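Local coordinates for protein tannase (Fusobacterium nucleatum subsp. nucleatum ATCC 25586, PDB 6YQ4) that probably hydrolyses gallotannins as a tannase of the alpha/beta-hydrolase superfamily, and binds a magnesium ion, at residues N422-I427 with A456-N461. Sequence-based numbering, arbitrary orientation.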
loop_
_atom_site.group_PDB
_atom_site.type_symbol
_atom_site.label_atom_id
_atom_site.label_comp_id
_atom_site.label_asym_id
_atom_site.label_seq_id
_atom_site.Cartn_x
_atom_site.Cartn_y
_atom_site.Cartn_z
ATOM N N ASN A 422 -10.667 2.655 2.036
ATOM C CA ASN A 422 -10.748 1.719 0.912
ATOM C C ASN A 422 -10.815 2.419 -0.441
ATOM O O ASN A 422 -11.865 2.991 -0.789
ATOM C CB ASN A 422 -11.950 0.798 1.073
ATOM C CG ASN A 422 -11.947 -0.323 0.044
ATOM O OD1 ASN A 422 -11.032 -0.417 -0.779
ATOM N ND2 ASN A 422 -12.952 -1.184 0.097
ATOM N N PRO A 423 -9.749 2.388 -1.242
ATOM C CA PRO A 423 -9.788 3.052 -2.555
ATOM C C PRO A 423 -10.928 2.583 -3.451
ATOM O O PRO A 423 -11.356 3.352 -4.324
ATOM C CB PRO A 423 -8.432 2.692 -3.180
ATOM C CG PRO A 423 -7.603 2.255 -2.152
ATOM C CD PRO A 423 -8.457 1.741 -1.002
ATOM N N MET A 424 -11.447 1.369 -3.243
ATOM C CA MET A 424 -12.522 0.852 -4.097
ATOM C C MET A 424 -13.729 1.786 -4.148
ATOM O O MET A 424 -14.333 1.961 -5.212
ATOM C CB MET A 424 -12.954 -0.530 -3.629
ATOM C CG MET A 424 -11.868 -1.574 -3.765
ATOM S SD MET A 424 -11.272 -1.752 -5.457
ATOM C CE MET A 424 -12.712 -2.518 -6.164
ATOM N N TYR A 425 -14.108 2.391 -3.024
ATOM C CA TYR A 425 -15.298 3.236 -3.051
ATOM C C TYR A 425 -15.049 4.599 -3.682
ATOM O O TYR A 425 -15.977 5.405 -3.753
ATOM C CB TYR A 425 -15.863 3.437 -1.639
ATOM C CG TYR A 425 -16.103 2.164 -0.885
ATOM C CD1 TYR A 425 -17.148 1.316 -1.226
ATOM C CD2 TYR A 425 -15.273 1.798 0.169
ATOM C CE1 TYR A 425 -17.371 0.133 -0.528
ATOM C CE2 TYR A 425 -15.475 0.621 0.864
ATOM C CZ TYR A 425 -16.524 -0.206 0.511
ATOM O OH TYR A 425 -16.719 -1.371 1.209
ATOM N N TYR A 426 -13.832 4.887 -4.127
ATOM C CA TYR A 426 -13.518 6.210 -4.648
ATOM C C TYR A 426 -13.086 6.212 -6.110
ATOM O O TYR A 426 -13.038 7.281 -6.717
ATOM C CB TYR A 426 -12.415 6.874 -3.796
ATOM C CG TYR A 426 -12.818 7.181 -2.357
ATOM C CD1 TYR A 426 -13.469 8.369 -2.024
ATOM C CD2 TYR A 426 -12.548 6.279 -1.336
ATOM C CE1 TYR A 426 -13.832 8.652 -0.719
ATOM C CE2 TYR A 426 -12.915 6.549 -0.031
ATOM C CZ TYR A 426 -13.557 7.726 0.274
ATOM O OH TYR A 426 -13.891 7.963 1.582
ATOM N N ILE A 427 -12.770 5.067 -6.683
ATOM C CA ILE A 427 -12.233 5.010 -8.032
ATOM C C ILE A 427 -13.384 5.079 -9.020
ATOM O O ILE A 427 -14.303 4.260 -8.968
ATOM C CB ILE A 427 -11.415 3.729 -8.233
ATOM C CG1 ILE A 427 -10.157 3.749 -7.359
ATOM C CG2 ILE A 427 -11.048 3.567 -9.705
ATOM C CD1 ILE A 427 -9.491 2.413 -7.231
ATOM N N ALA A 456 -6.352 -3.151 -9.665
ATOM C CA ALA A 456 -5.891 -2.905 -11.021
ATOM C C ALA A 456 -7.042 -2.978 -12.027
ATOM O O ALA A 456 -7.121 -2.160 -12.945
ATOM C CB ALA A 456 -4.769 -3.898 -11.354
ATOM N N LEU A 457 -7.976 -3.912 -11.851
ATOM C CA LEU A 457 -9.068 -4.001 -12.825
ATOM C C LEU A 457 -9.988 -2.799 -12.731
ATOM O O LEU A 457 -10.467 -2.283 -13.752
ATOM C CB LEU A 457 -9.878 -5.277 -12.623
ATOM C CG LEU A 457 -9.192 -6.577 -13.034
ATOM C CD1 LEU A 457 -9.734 -7.798 -12.249
ATOM C CD2 LEU A 457 -9.337 -6.746 -14.505
ATOM N N LYS A 458 -10.303 -2.398 -11.505
ATOM C CA LYS A 458 -11.189 -1.271 -11.272
ATOM C C LYS A 458 -10.619 -0.005 -11.879
ATOM O O LYS A 458 -11.349 0.780 -12.502
ATOM C CB LYS A 458 -11.419 -1.121 -9.767
ATOM C CG LYS A 458 -12.338 -0.009 -9.385
ATOM C CD LYS A 458 -13.736 -0.283 -9.873
ATOM C CE LYS A 458 -14.623 0.916 -9.582
ATOM N NZ LYS A 458 -15.894 0.916 -10.396
ATOM N N LEU A 459 -9.308 0.189 -11.773
ATOM C CA LEU A 459 -8.707 1.385 -12.364
ATOM C C LEU A 459 -8.717 1.328 -13.898
ATOM O O LEU A 459 -8.982 2.334 -14.567
ATOM C CB LEU A 459 -7.288 1.565 -11.844
ATOM C CG LEU A 459 -7.103 1.833 -10.364
ATOM C CD1 LEU A 459 -5.729 1.360 -9.889
ATOM C CD2 LEU A 459 -7.274 3.314 -10.103
ATOM N N LYS A 460 -8.400 0.171 -14.474
ATOM C CA LYS A 460 -8.475 0.032 -15.925
ATOM C C LYS A 460 -9.893 0.255 -16.429
ATOM O O LYS A 460 -10.106 0.931 -17.452
ATOM C CB LYS A 460 -7.981 -1.355 -16.339
ATOM C CG LYS A 460 -6.525 -1.593 -16.031
ATOM C CD LYS A 460 -6.111 -2.966 -16.478
ATOM C CE LYS A 460 -5.735 -2.991 -17.952
ATOM N NZ LYS A 460 -4.279 -3.260 -18.045
ATOM N N ASN A 461 -10.882 -0.319 -15.731
ATOM C CA ASN A 461 -12.265 -0.203 -16.182
ATOM C C ASN A 461 -12.742 1.240 -16.138
ATOM O O ASN A 461 -13.716 1.581 -16.824
ATOM C CB ASN A 461 -13.172 -1.099 -15.338
ATOM C CG ASN A 461 -12.978 -2.593 -15.630
ATOM O OD1 ASN A 461 -13.529 -3.433 -14.940
ATOM N ND2 ASN A 461 -12.208 -2.915 -16.668
#
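Met424 and Ile427 of the short 3-10 turn and loop meet Lys458 and Leu459 on helix 450-461. That helix links parallel strands 435-439 and 465-469 at one edge of the alpha/beta-hydrolase sheet, away from the magnesium site. An Asx turn shapes the start of 422-427: the backbone N of Met424 donates to OD1 of Asn422 at 3.1 Å, from above the carbonyl plane. ND2 of Asn422 hydrogen-bonds OD1 of Asn211, in the loop before helix 212-223, and OE2 of Glu213 on that helix. Met424 bends at both chi2 and chi3 (-58° and -70°), and this curls its methyl toward the helix. There CE lies 4.1 Å from CB of Lys458, a light touch. Ile427 does most of the work on its side. Its CG2 sits 3.8 Å from CG of Lys458 and also meets CD2 of Leu459. Its CD1 reaches CD2 of Leu459 at 3.7 Å, the two side chains crossing near a right angle. Lys458 bends at chi2 (66°) and runs past Ile427 in the opposite direction. Its CE comes 3.4 Å from the carbonyl O of Ile427. Ile427 also touches Ala177 of helix 167-177, and Leu459 touches Val466 of edge strand 465-469. The join is mainly apolar, the lysine lending its methylenes; at 4.0 Å its NZ makes no hydrogen bond to O of Ile427, though its charge may draw weakly on it.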